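Local coordinates for cell division control protein (Pyrococcus abyssi, PDB 6RPP) that is an intein that, in its natural form, probably cuts itself out of an MCM helicase precursor and joins the flanking protein segments by splicing, at residues K3-E8 with P95-F100; K84-K89 with W131-E136; K89-T94 with L159-F164; V101-K106 with E117-A122. The protein carries 2 engineered substitutions. All coordinates share one frame; numbering follows the deposited sequence.

Contact 1 (K3-E8 with P95-F100); sequences KAVDYE and PTHPFF. Engineered in segment 3-8: Ala4 (natural residue Cys).
The segment 3-8 passes as an irregular, extended chain across the loop that leads into strand 98-103, the two backbones coming closest where the CA atoms of Lys3 and His97 lie 4.3 Å apart. This is probably the N-terminal splice junction of a HINT (intein) fold: Thr94, just ahead of this loop, and His97 fit the TxxH signature of intein block B, and the engineered Ala4 stands where the natural residue is a cysteine, consistent with the first residue of the intein. The Lys3-Ala4 peptide lies at the edge of the imidazole, near its plane, with Ala4 N 3.6 Å from His97 ND1. That nitrogen is buried without a hydrogen-bond partner, whereas Ala4 N donates to Thr94 OG1. His97 holds CG anti to its own backbone N (chi1 178°), which sets the ring between two apolar groups. On one face Val5 CG1 makes a CH-pi contact, 4.1 Å from the centroid and 28° off the normal; on the opposite face Pro98 CD sits 3.9 Å above the plane, toward the rim. Phe99 CE1 meets the edge in plane. The Ala4 methyl points away from the loop. Lys3, bent at chi2, crosses Thr96 obliquely, and its ammonium is bound by Ser1 O. Along that chain, Lys3 CG lies 3.6 Å from Thr96 O.

Contact 2 (K84-K89 with W131-E136); sequences KTRGGK and WDEVAE
A classic beta bulge and, directly after it, a type I turn over Thr85-Gly88 shape this end of an antiparallel strand pair. Lys84 O takes both bulge amides, Ala135 N at 2.8 Å and Glu136 N through a weaker bond, while Lys84 N donates almost straight along the C=O axis of Glu136. Beyond the bulge, Arg86 N bonds to Glu133 O at 2.8 Å, again nearly along the carbonyl axis. Asp132 fills the turn from the other strand. With CG anti to its backbone N (chi1 -176°), it reaches into the turn and divides its oxygens: OD1 receives Gly87 N at 2.9 Å on its syn lone pair, and OD2 receives Thr85 OG1 at 2.6 Å from above the carboxylate plane. A water links OD2 to Lys89 NZ, which also donates to Ile124 O. Thr85 OG1 in turn accepts from Lys89 N, so the carboxylate and the hydroxyl together fix the turn. An alanine at Asp132 would remove both carboxylate bonds and the water bridge, and would probably leave the turn less firmly held. Gly87 fits closely, since a CB there would fall 2.5 Å from Asp132 OD2. On the outside, Arg86 NE forms a salt bridge with Glu133 OE1 at 2.9 Å, guanidinium and carboxylate standing nearly perpendicular (88°), while Ala135 CA lies over the centre of a guanidinium face. Two residues, Ala135 and Glu136, facing Lys84 alone are the mark of a classic beta bulge, a common irregularity of antiparallel sheets.

Contact 3 (K89-T94 with L159-F164); sequences KRIRVT and LANGIF
Ile91 and Ile163 cross obliquely, each pointing from its own backbone toward the other segment, and meet methyl to methyl: Ile163 CD1 lies 3.5 Å from Ile91 CG2. The extended outer bond of Ile163 (chi2 169°) carries its CD1 that far. Beside this apolar pair Asn161 reaches over to the strand with its side-chain amide. ND2 donates to Arg90 O at 2.9 Å, the acceptor lying close to the amide plane and the donor in the plane of the carbonyl, so the bond ties the rotation of the amide to the strand backbone. The other end of the group is fixed too, OD1 accepting from Glu10 N. A water accepts from Arg90 N and donates to Asn161 O, giving a second, indirect link between the same residues. The aliphatic part of Lys89 runs alongside the turn, with CB 3.7 Å from Ile163 CG1 and CE 3.7 Å from Gly162 O. Gly162 fits because a CB there would come within 2.4 Å of Lys89 CE. Asn161 and Gly162 are the corner residues of a type I' turn, the classic Asn-Gly hairpin, closed by paired bonds between Ala160 and Ile163. This hairpin of strands 157-160 and 163-166 thus docks on strand 90-93, which pairs with strand 80-85 through Ile91 and Val83, while Thr9 touches both Ile91 and Ala160.

Contact 4 (V101-K106 with E117-A122); sequences VLEEGK and EGNKIA
Val101 opens the segment and carries its apolar packing. Its CA approaches Lys120 O at 3.2 Å in a CA-H...O contact, and its two methyls divide between Asn119 and Ile121. CG1, anti to the backbone N (chi1 175°), reaches Asn119 CB at 4.1 Å, while CG2 meets Ile121 CG2 at the same separation. An alanine at Val101 would lose both methyls and with them these contacts, and would probably loosen the packing of the strand pair on the Ile121 side. Leu102 follows with the one direct backbone bond of the contact: its N donates to Lys120 O at 3.0 Å, the donor lying in the carbonyl plane. Leu102 O and Lys120 N stand 4.5 Å apart, and a water bridges them, donating to the former and accepting from the latter. The gap is consistent with the strand directions, 135° apart rather than fully antiparallel. Glu103 is poorly ordered; its OE1 comes to 3.4 Å from Asn119 ND2 at too poor an angle for a hydrogen bond and instead forms a salt bridge with Arg110. Asn119 OD1 accepts from Glu116 N and Arg110 NH1. From Glu103 to Lys106 the chain reverses in a type I' turn, with Gly105 at positive phi. Strand 98-103 stands between strand 120-125 and its hairpin partner 106-111, while strand 128-140 flanks 120-125 on its other side, Trp131 touching both Leu102 and Lys120.

Contact 1 is the buried one, near the chain's centre, and relies on ring faces and aliphatic groups at the probable splice junction; contact 3, nearly as central, mixes an isoleucine pair with amide and water links. Contacts 2 and 4 lie toward the periphery, their centres about 16 and 17 Å from the centre of the chain, and depend more on backbone bonds, charges and water. All four reach the same six-stranded sheet. Contacts 1 and 4 use strand 98-103, contacts 2 and 3 share Lys89, and contacts 2 and 4 adjoin through the pairing of strands 120-125 and 128-140. Probable backbone bonds, Ala4 to Thr94 and Asp6 to Arg92, join contacts 1 and 3.

Contact 1 (K3-E8 with P95-F100)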
loop_
_atom_site.group_PDB
_atom_site.type_symbol
_atom_site.label_atom_id
_atom_site.label_comp_id
_atom_site.label_asym_id
_atom_site.label_seq_id
_atom_site.Cartn_x
_atom_site.Cartn_y
_atom_site.Cartn_z
ATOM N N LYS A 3 7.968 4.041 -4.080
ATOM C CA LYS A 3 6.760 4.209 -3.268
ATOM C C LYS A 3 6.186 2.804 -3.059
ATOM O O LYS A 3 5.585 2.222 -3.978
ATOM C CB LYS A 3 5.782 5.171 -3.975
ATOM C CG LYS A 3 6.235 6.640 -4.093
ATOM C CD LYS A 3 7.475 6.844 -4.934
ATOM C CE LYS A 3 7.716 8.284 -5.356
ATOM N NZ LYS A 3 9.147 8.623 -5.083
ATOM N N ALA A 4 6.373 2.223 -1.868
ATOM C CA ALA A 4 6.099 0.795 -1.709
ATOM C C ALA A 4 5.983 0.439 -0.228
ATOM O O ALA A 4 6.200 1.286 0.655
ATOM C CB ALA A 4 7.206 -0.035 -2.399
ATOM N N VAL A 5 5.627 -0.830 0.041
ATOM C CA VAL A 5 5.332 -1.273 1.398
ATOM C C VAL A 5 6.068 -2.592 1.701
ATOM O O VAL A 5 6.533 -3.304 0.812
ATOM C CB VAL A 5 3.811 -1.424 1.645
ATOM C CG1 VAL A 5 3.060 -0.174 1.231
ATOM C CG2 VAL A 5 3.261 -2.661 0.877
ATOM N N ASP A 6 6.171 -2.918 2.994
ATOM C CA ASP A 6 6.780 -4.169 3.486
ATOM C C ASP A 6 5.996 -5.437 3.057
ATOM O O ASP A 6 4.763 -5.430 2.977
ATOM C CB ASP A 6 6.838 -4.012 5.023
ATOM C CG ASP A 6 7.406 -5.164 5.754
ATOM O OD1 ASP A 6 6.800 -6.250 5.839
ATOM O OD2 ASP A 6 8.459 -4.991 6.399
ATOM N N TYR A 7 6.782 -6.484 2.767
ATOM C CA TYR A 7 6.299 -7.835 2.439
ATOM C C TYR A 7 5.052 -8.233 3.215
ATOM O O TYR A 7 4.093 -8.809 2.644
ATOM C CB TYR A 7 7.415 -8.839 2.717
ATOM C CG TYR A 7 7.188 -10.226 2.156
ATOM C CD1 TYR A 7 6.235 -11.047 2.699
ATOM C CD2 TYR A 7 8.013 -10.703 1.174
ATOM C CE1 TYR A 7 6.049 -12.325 2.200
ATOM C CE2 TYR A 7 7.853 -12.002 0.698
ATOM C CZ TYR A 7 6.838 -12.761 1.197
ATOM O OH TYR A 7 6.676 -14.060 0.707
ATOM N N GLU A 8 5.046 -7.958 4.516
ATOM C CA GLU A 8 4.033 -8.558 5.407
ATOM C C GLU A 8 2.745 -7.748 5.448
ATOM O O GLU A 8 1.809 -8.155 6.170
ATOM C CB GLU A 8 4.566 -8.750 6.809
ATOM C CG GLU A 8 5.699 -9.756 6.895
ATOM C CD GLU A 8 6.187 -9.983 8.304
ATOM O OE1 GLU A 8 6.789 -9.046 8.897
ATOM O OE2 GLU A 8 5.995 -11.070 8.853
ATOM N N PRO A 95 9.895 5.765 2.766
ATOM C CA PRO A 95 9.704 7.137 3.250
ATOM C C PRO A 95 8.920 8.023 2.294
ATOM O O PRO A 95 8.257 8.962 2.749
ATOM C CB PRO A 95 11.144 7.647 3.433
ATOM C CG PRO A 95 11.924 6.355 3.720
ATOM C CD PRO A 95 11.315 5.337 2.808
ATOM N N THR A 96 8.968 7.772 0.980
ATOM C CA THR A 96 8.196 8.593 0.044
ATOM C C THR A 96 6.831 8.020 -0.282
ATOM O O THR A 96 6.116 8.639 -1.070
ATOM C CB THR A 96 8.961 8.825 -1.281
ATOM O OG1 THR A 96 9.230 7.581 -1.954
ATOM C CG2 THR A 96 10.263 9.530 -1.021
ATOM N N HIS A 97 6.435 6.913 0.346
ATOM C CA HIS A 97 5.116 6.356 0.091
ATOM C C HIS A 97 4.045 7.351 0.519
ATOM O O HIS A 97 4.056 7.788 1.684
ATOM C CB HIS A 97 4.983 5.062 0.883
ATOM C CG HIS A 97 3.655 4.408 0.745
ATOM N ND1 HIS A 97 3.374 3.512 -0.259
ATOM C CD2 HIS A 97 2.539 4.504 1.504
ATOM C CE1 HIS A 97 2.107 3.149 -0.171
ATOM N NE2 HIS A 97 1.591 3.689 0.923
ATOM N N PRO A 98 3.083 7.698 -0.348
ATOM C CA PRO A 98 2.094 8.709 0.028
ATOM C C PRO A 98 0.870 8.105 0.694
ATOM O O PRO A 98 0.464 6.982 0.411
ATOM C CB PRO A 98 1.726 9.361 -1.310
ATOM C CG PRO A 98 1.952 8.304 -2.310
ATOM C CD PRO A 98 3.086 7.433 -1.797
ATOM N N PHE A 99 0.265 8.915 1.573
ATOM C CA PHE A 99 -0.977 8.622 2.258
ATOM C C PHE A 99 -1.989 9.686 1.889
ATOM O O PHE A 99 -1.627 10.822 1.639
ATOM C CB PHE A 99 -0.799 8.619 3.793
ATOM C CG PHE A 99 -0.070 7.433 4.292
ATOM C CD1 PHE A 99 1.320 7.417 4.239
ATOM C CD2 PHE A 99 -0.718 6.394 4.879
ATOM C CE1 PHE A 99 2.044 6.305 4.710
ATOM C CE2 PHE A 99 -0.025 5.265 5.333
ATOM C CZ PHE A 99 1.354 5.220 5.283
ATOM N N PHE A 100 -3.253 9.282 1.795
ATOM C CA PHE A 100 -4.366 10.222 1.743
ATOM C C PHE A 100 -4.532 10.889 3.103
ATOM O O PHE A 100 -4.728 10.190 4.106
ATOM C CB PHE A 100 -5.654 9.477 1.390
ATOM C CG PHE A 100 -5.542 8.643 0.136
ATOM C CD1 PHE A 100 -5.586 9.244 -1.112
ATOM C CD2 PHE A 100 -5.369 7.277 0.221
ATOM C CE1 PHE A 100 -5.467 8.484 -2.267
ATOM C CE2 PHE A 100 -5.238 6.513 -0.919
ATOM C CZ PHE A 100 -5.302 7.095 -2.156
#

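Contact 2 (K84-K89 with W131-E136)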
loop_
_atom_site.group_PDB
_atom_site.type_symbol
_atom_site.label_atom_id
_atom_site.label_comp_id
_atom_site.label_asym_id
_atom_site.label_seq_id
_atom_site.Cartn_x
_atom_site.Cartn_y
_atom_site.Cartn_z
ATOM N N LYS A 84 1.977 4.384 12.654
ATOM C CA LYS A 84 0.980 3.857 13.576
ATOM C C LYS A 84 -0.118 4.888 13.780
ATOM O O LYS A 84 0.184 6.081 13.944
ATOM C CB LYS A 84 1.598 3.501 14.949
ATOM C CG LYS A 84 2.688 2.428 14.907
ATOM C CD LYS A 84 3.334 2.285 16.285
ATOM C CE LYS A 84 2.381 1.665 17.276
ATOM N NZ LYS A 84 3.099 1.455 18.607
ATOM N N THR A 85 -1.385 4.449 13.811
ATOM C CA THR A 85 -2.497 5.380 13.981
ATOM C C THR A 85 -3.136 5.226 15.363
ATOM O O THR A 85 -2.933 4.228 16.073
ATOM C CB THR A 85 -3.597 5.203 12.931
ATOM O OG1 THR A 85 -4.309 3.971 13.194
ATOM C CG2 THR A 85 -3.047 5.187 11.497
ATOM N N ARG A 86 -3.919 6.245 15.755
ATOM C CA ARG A 86 -4.595 6.186 17.054
ATOM C C ARG A 86 -5.650 5.089 17.080
ATOM O O ARG A 86 -5.908 4.523 18.151
ATOM C CB ARG A 86 -5.191 7.542 17.384
ATOM C CG ARG A 86 -4.094 8.439 17.877
ATOM C CD ARG A 86 -4.562 9.790 18.426
ATOM N NE ARG A 86 -3.762 10.865 17.840
ATOM C CZ ARG A 86 -2.589 11.283 18.312
ATOM N NH1 ARG A 86 -1.930 12.247 17.682
ATOM N NH2 ARG A 86 -2.066 10.736 19.403
ATOM N N GLY A 87 -6.262 4.807 15.951
ATOM C CA GLY A 87 -7.260 3.777 15.815
ATOM C C GLY A 87 -6.705 2.392 15.679
ATOM O O GLY A 87 -7.474 1.443 15.455
ATOM N N GLY A 88 -5.405 2.246 15.819
ATOM C CA GLY A 88 -4.784 0.962 15.993
ATOM C C GLY A 88 -4.110 0.370 14.784
ATOM O O GLY A 88 -3.643 -0.776 14.886
ATOM N N LYS A 89 -3.998 1.100 13.669
ATOM C CA LYS A 89 -3.491 0.531 12.430
ATOM C C LYS A 89 -1.983 0.719 12.372
ATOM O O LYS A 89 -1.459 1.697 12.926
ATOM C CB LYS A 89 -4.179 1.187 11.221
ATOM C CG LYS A 89 -5.718 1.120 11.281
ATOM C CD LYS A 89 -6.194 -0.305 11.524
ATOM C CE LYS A 89 -7.716 -0.462 11.265
ATOM N NZ LYS A 89 -8.583 0.223 12.278
ATOM N N TRP A 131 -11.459 8.385 9.208
ATOM C CA TRP A 131 -10.267 9.232 9.137
ATOM C C TRP A 131 -9.581 9.185 10.497
ATOM O O TRP A 131 -10.138 9.645 11.516
ATOM C CB TRP A 131 -10.613 10.668 8.725
ATOM C CG TRP A 131 -11.069 10.702 7.293
ATOM C CD1 TRP A 131 -12.358 10.771 6.846
ATOM C CD2 TRP A 131 -10.245 10.691 6.133
ATOM N NE1 TRP A 131 -12.386 10.790 5.480
ATOM C CE2 TRP A 131 -11.099 10.755 5.011
ATOM C CE3 TRP A 131 -8.868 10.647 5.927
ATOM C CZ2 TRP A 131 -10.619 10.750 3.709
ATOM C CZ3 TRP A 131 -8.389 10.644 4.623
ATOM C CH2 TRP A 131 -9.263 10.683 3.537
ATOM N N ASP A 132 -8.340 8.695 10.527
ATOM C CA ASP A 132 -7.712 8.224 11.748
ATOM C C ASP A 132 -6.379 8.949 11.958
ATOM O O ASP A 132 -5.487 8.847 11.110
ATOM C CB ASP A 132 -7.523 6.694 11.625
ATOM C CG ASP A 132 -6.968 6.047 12.858
ATOM O OD1 ASP A 132 -6.759 6.714 13.889
ATOM O OD2 ASP A 132 -6.725 4.802 12.743
ATOM N N GLU A 133 -6.247 9.671 13.074
ATOM C CA GLU A 133 -5.015 10.422 13.353
ATOM C C GLU A 133 -3.790 9.529 13.399
ATOM O O GLU A 133 -3.753 8.513 14.118
ATOM C CB GLU A 133 -5.126 11.160 14.688
ATOM C CG GLU A 133 -6.216 12.220 14.641
ATOM C CD GLU A 133 -6.319 13.033 15.914
ATOM O OE1 GLU A 133 -5.405 12.944 16.755
ATOM O OE2 GLU A 133 -7.319 13.767 16.064
ATOM N N VAL A 134 -2.739 9.950 12.695
ATOM C CA VAL A 134 -1.446 9.318 12.946
ATOM C C VAL A 134 -1.034 9.555 14.408
ATOM O O VAL A 134 -1.157 10.674 14.951
ATOM C CB VAL A 134 -0.399 9.875 11.959
ATOM C CG1 VAL A 134 1.016 9.374 12.310
ATOM C CG2 VAL A 134 -0.770 9.524 10.532
ATOM N N ALA A 135 -0.523 8.501 15.059
ATOM C CA ALA A 135 -0.042 8.492 16.432
ATOM C C ALA A 135 1.463 8.706 16.508
ATOM O O ALA A 135 1.927 9.519 17.310
ATOM C CB ALA A 135 -0.426 7.167 17.138
ATOM N N GLU A 136 2.228 8.008 15.679
ATOM C CA GLU A 136 3.674 8.072 15.677
ATOM C C GLU A 136 4.162 7.579 14.328
ATOM O O GLU A 136 3.546 6.689 13.701
ATOM C CB GLU A 136 4.319 7.210 16.789
ATOM C CG GLU A 136 3.974 7.490 18.229
ATOM C CD GLU A 136 2.916 6.529 18.762
ATOM O OE1 GLU A 136 2.862 5.368 18.281
ATOM O OE2 GLU A 136 2.138 6.934 19.653
HETATM O O HOH W 1 -8.595 3.092 12.130
#

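Contact 3 (K89-T94 with L159-F164)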
loop_
_atom_site.group_PDB
_atom_site.type_symbol
_atom_site.label_atom_id
_atom_site.label_comp_id
_atom_site.label_asym_id
_atom_site.label_seq_id
_atom_site.Cartn_x
_atom_site.Cartn_y
_atom_site.Cartn_z
ATOM N N LYS A 89 -3.998 1.100 13.669
ATOM C CA LYS A 89 -3.491 0.531 12.430
ATOM C C LYS A 89 -1.983 0.719 12.372
ATOM O O LYS A 89 -1.459 1.697 12.926
ATOM C CB LYS A 89 -4.179 1.187 11.221
ATOM C CG LYS A 89 -5.718 1.120 11.281
ATOM C CD LYS A 89 -6.194 -0.305 11.524
ATOM C CE LYS A 89 -7.716 -0.462 11.265
ATOM N NZ LYS A 89 -8.583 0.223 12.278
ATOM N N ARG A 90 -1.262 -0.245 11.776
ATOM C CA ARG A 90 0.201 -0.172 11.709
ATOM C C ARG A 90 0.624 -0.588 10.303
ATOM O O ARG A 90 0.088 -1.580 9.774
ATOM C CB ARG A 90 0.839 -1.132 12.706
ATOM C CG ARG A 90 0.554 -0.856 14.187
ATOM C CD ARG A 90 0.997 -2.058 15.019
ATOM N NE ARG A 90 1.973 -1.699 16.051
ATOM C CZ ARG A 90 3.287 -1.881 15.936
ATOM N NH1 ARG A 90 3.796 -2.422 14.829
ATOM N NH2 ARG A 90 4.095 -1.526 16.932
ATOM N N ILE A 91 1.574 0.123 9.684
ATOM C CA ILE A 91 2.052 -0.328 8.370
ATOM C C ILE A 91 3.501 0.143 8.233
ATOM O O ILE A 91 3.872 1.213 8.728
ATOM C CB ILE A 91 1.141 0.216 7.236
ATOM C CG1 ILE A 91 1.519 -0.438 5.880
ATOM C CG2 ILE A 91 1.200 1.774 7.189
ATOM C CD1 ILE A 91 0.507 -0.178 4.805
ATOM N N ARG A 92 4.315 -0.624 7.502
ATOM C CA ARG A 92 5.717 -0.291 7.261
ATOM C C ARG A 92 5.868 0.035 5.793
ATOM O O ARG A 92 5.489 -0.800 4.933
ATOM C CB ARG A 92 6.628 -1.457 7.689
ATOM C CG ARG A 92 6.562 -1.753 9.203
ATOM C CD ARG A 92 7.499 -2.787 9.646
ATOM N NE ARG A 92 7.366 -3.082 11.075
ATOM C CZ ARG A 92 8.050 -2.502 12.059
ATOM N NH1 ARG A 92 8.986 -1.593 11.798
ATOM N NH2 ARG A 92 7.818 -2.874 13.320
ATOM N N VAL A 93 6.336 1.268 5.500
ATOM C CA VAL A 93 6.341 1.800 4.134
ATOM C C VAL A 93 7.653 2.506 3.843
ATOM O O VAL A 93 8.397 2.902 4.754
ATOM C CB VAL A 93 5.178 2.778 3.873
ATOM C CG1 VAL A 93 3.812 2.102 4.154
ATOM C CG2 VAL A 93 5.295 3.987 4.791
ATOM N N THR A 94 7.911 2.721 2.530
ATOM C CA THR A 94 9.060 3.535 2.189
ATOM C C THR A 94 8.823 5.003 2.584
ATOM O O THR A 94 7.685 5.470 2.731
ATOM C CB THR A 94 9.355 3.464 0.695
ATOM O OG1 THR A 94 8.231 4.010 -0.010
ATOM C CG2 THR A 94 9.566 2.020 0.241
ATOM N N LEU A 159 -7.024 -1.714 0.140
ATOM C CA LEU A 159 -7.085 -1.920 1.596
ATOM C C LEU A 159 -6.064 -2.934 2.063
ATOM O O LEU A 159 -6.048 -4.088 1.596
ATOM C CB LEU A 159 -8.479 -2.402 1.962
ATOM C CG LEU A 159 -8.724 -2.620 3.459
ATOM C CD1 LEU A 159 -8.511 -1.331 4.293
ATOM C CD2 LEU A 159 -10.203 -3.140 3.557
ATOM N N ALA A 160 -5.215 -2.532 3.024
ATOM C CA ALA A 160 -4.262 -3.462 3.601
ATOM C C ALA A 160 -3.904 -2.954 4.991
ATOM O O ALA A 160 -3.731 -1.758 5.190
ATOM C CB ALA A 160 -3.009 -3.563 2.699
ATOM N N ASN A 161 -3.817 -3.895 5.933
ATOM C CA ASN A 161 -3.491 -3.550 7.345
ATOM C C ASN A 161 -4.501 -2.536 7.895
ATOM O O ASN A 161 -4.158 -1.721 8.770
ATOM C CB ASN A 161 -2.063 -3.034 7.481
ATOM C CG ASN A 161 -1.032 -4.136 7.476
ATOM O OD1 ASN A 161 -1.293 -5.230 6.977
ATOM N ND2 ASN A 161 0.128 -3.875 8.051
ATOM N N GLY A 162 -5.738 -2.578 7.380
ATOM C CA GLY A 162 -6.782 -1.670 7.799
ATOM C C GLY A 162 -6.639 -0.243 7.299
ATOM O O GLY A 162 -7.390 0.618 7.770
ATOM N N ILE A 163 -5.710 0.022 6.358
ATOM C CA ILE A 163 -5.444 1.344 5.803
ATOM C C ILE A 163 -5.721 1.321 4.302
ATOM O O ILE A 163 -5.453 0.319 3.659
ATOM C CB ILE A 163 -3.969 1.720 6.070
ATOM C CG1 ILE A 163 -3.706 1.810 7.590
ATOM C CG2 ILE A 163 -3.583 3.037 5.370
ATOM C CD1 ILE A 163 -2.238 1.907 7.953
ATOM N N PHE A 164 -6.273 2.402 3.723
ATOM C CA PHE A 164 -6.396 2.468 2.265
ATOM C C PHE A 164 -5.074 2.987 1.763
ATOM O O PHE A 164 -4.803 4.189 1.825
ATOM C CB PHE A 164 -7.591 3.347 1.905
ATOM C CG PHE A 164 -8.872 2.628 2.178
ATOM C CD1 PHE A 164 -9.301 1.602 1.361
ATOM C CD2 PHE A 164 -9.592 2.938 3.311
ATOM C CE1 PHE A 164 -10.485 0.917 1.619
ATOM C CE2 PHE A 164 -10.769 2.270 3.596
ATOM C CZ PHE A 164 -11.211 1.253 2.740
HETATM O O HOH W 2 -2.983 -2.535 11.148
#

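Contact 4 (V101-K106 with E117-A122)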
loop_
_atom_site.group_PDB
_atom_site.type_symbol
_atom_site.label_atom_id
_atom_site.label_comp_id
_atom_site.label_asym_id
_atom_site.label_seq_id
_atom_site.Cartn_x
_atom_site.Cartn_y
_atom_site.Cartn_z
ATOM N N VAL A 101 -4.490 12.227 3.149
ATOM C CA VAL A 101 -4.654 12.960 4.402
ATOM C C VAL A 101 -5.812 13.923 4.249
ATOM O O VAL A 101 -5.838 14.732 3.313
ATOM C CB VAL A 101 -3.387 13.738 4.815
ATOM C CG1 VAL A 101 -3.668 14.572 6.060
ATOM C CG2 VAL A 101 -2.247 12.750 5.077
ATOM N N LEU A 102 -6.734 13.883 5.192
ATOM C CA LEU A 102 -7.847 14.814 5.194
ATOM C C LEU A 102 -7.465 16.011 6.047
ATOM O O LEU A 102 -7.302 15.887 7.261
ATOM C CB LEU A 102 -9.090 14.134 5.745
ATOM C CG LEU A 102 -10.297 15.041 5.965
ATOM C CD1 LEU A 102 -10.906 15.489 4.640
ATOM C CD2 LEU A 102 -11.324 14.321 6.834
ATOM N N GLU A 103 -7.330 17.179 5.430
ATOM C CA GLU A 103 -6.935 18.354 6.184
ATOM C C GLU A 103 -7.839 19.495 5.762
ATOM O O GLU A 103 -7.900 19.830 4.573
ATOM C CB GLU A 103 -5.458 18.677 5.956
ATOM C CG GLU A 103 -4.770 19.275 7.167
ATOM C CD GLU A 103 -3.261 19.223 7.050
ATOM O OE1 GLU A 103 -2.626 18.455 7.804
ATOM O OE2 GLU A 103 -2.711 19.944 6.193
ATOM N N GLU A 104 -8.577 20.044 6.730
ATOM C CA GLU A 104 -9.499 21.160 6.536
ATOM C C GLU A 104 -10.412 20.925 5.332
ATOM O O GLU A 104 -10.490 21.724 4.395
ATOM C CB GLU A 104 -8.739 22.485 6.424
ATOM C CG GLU A 104 -7.993 22.877 7.706
ATOM C CD GLU A 104 -6.523 23.188 7.467
ATOM O OE1 GLU A 104 -5.898 23.841 8.333
ATOM O OE2 GLU A 104 -5.996 22.787 6.410
ATOM N N GLY A 105 -11.113 19.796 5.387
ATOM C CA GLY A 105 -12.150 19.484 4.436
ATOM C C GLY A 105 -11.693 18.943 3.104
ATOM O O GLY A 105 -12.544 18.520 2.313
ATOM N N LYS A 106 -10.386 18.912 2.822
ATOM C CA LYS A 106 -9.897 18.404 1.548
ATOM C C LYS A 106 -8.940 17.244 1.764
ATOM O O LYS A 106 -8.212 17.189 2.761
ATOM C CB LYS A 106 -9.171 19.483 0.731
ATOM C CG LYS A 106 -9.178 19.203 -0.782
ATOM C CD LYS A 106 -10.607 18.956 -1.307
ATOM C CE LYS A 106 -10.679 17.827 -2.353
ATOM N NZ LYS A 106 -10.545 16.464 -1.787
ATOM N N GLU A 117 2.199 13.726 13.589
ATOM C CA GLU A 117 1.189 13.227 14.506
ATOM C C GLU A 117 -0.050 14.102 14.466
ATOM O O GLU A 117 0.043 15.340 14.508
ATOM C CB GLU A 117 1.757 13.153 15.921
ATOM C CG GLU A 117 2.982 12.259 15.938
ATOM C CD GLU A 117 3.617 12.106 17.312
ATOM O OE1 GLU A 117 3.054 12.637 18.309
ATOM O OE2 GLU A 117 4.680 11.436 17.368
ATOM N N GLY A 118 -1.217 13.444 14.387
ATOM C CA GLY A 118 -2.500 14.118 14.265
ATOM C C GLY A 118 -3.043 14.174 12.848
ATOM O O GLY A 118 -4.250 14.403 12.672
ATOM N N ASN A 119 -2.184 14.010 11.838
ATOM C CA ASN A 119 -2.666 13.967 10.460
ATOM C C ASN A 119 -3.635 12.798 10.333
ATOM O O ASN A 119 -3.318 11.666 10.723
ATOM C CB ASN A 119 -1.520 13.772 9.460
ATOM C CG ASN A 119 -0.597 14.987 9.287
ATOM O OD1 ASN A 119 0.463 14.793 8.667
ATOM N ND2 ASN A 119 -0.962 16.185 9.760
ATOM N N LYS A 120 -4.820 13.050 9.793
ATOM C CA LYS A 120 -5.808 11.967 9.636
ATOM C C LYS A 120 -5.660 11.235 8.294
ATOM O O LYS A 120 -5.733 11.848 7.224
ATOM C CB LYS A 120 -7.213 12.577 9.771
ATOM C CG LYS A 120 -7.484 13.062 11.180
ATOM C CD LYS A 120 -8.908 13.615 11.288
ATOM C CE LYS A 120 -9.269 13.859 12.730
ATOM N NZ LYS A 120 -10.682 14.344 12.882
ATOM N N ILE A 121 -5.523 9.900 8.348
ATOM C CA ILE A 121 -5.358 9.095 7.144
ATOM C C ILE A 121 -6.557 8.166 7.027
ATOM O O ILE A 121 -7.286 7.918 7.988
ATOM C CB ILE A 121 -4.034 8.277 7.092
ATOM C CG1 ILE A 121 -3.916 7.299 8.256
ATOM C CG2 ILE A 121 -2.835 9.281 7.087
ATOM C CD1 ILE A 121 -2.870 6.221 8.024
ATOM N N ALA A 122 -6.738 7.622 5.836
ATOM C CA ALA A 122 -7.937 6.864 5.529
ATOM C C ALA A 122 -7.799 5.396 5.942
ATOM O O ALA A 122 -6.839 4.729 5.563
ATOM C CB ALA A 122 -8.204 6.963 4.025
HETATM O O HOH W 3 -5.536 15.792 9.253
#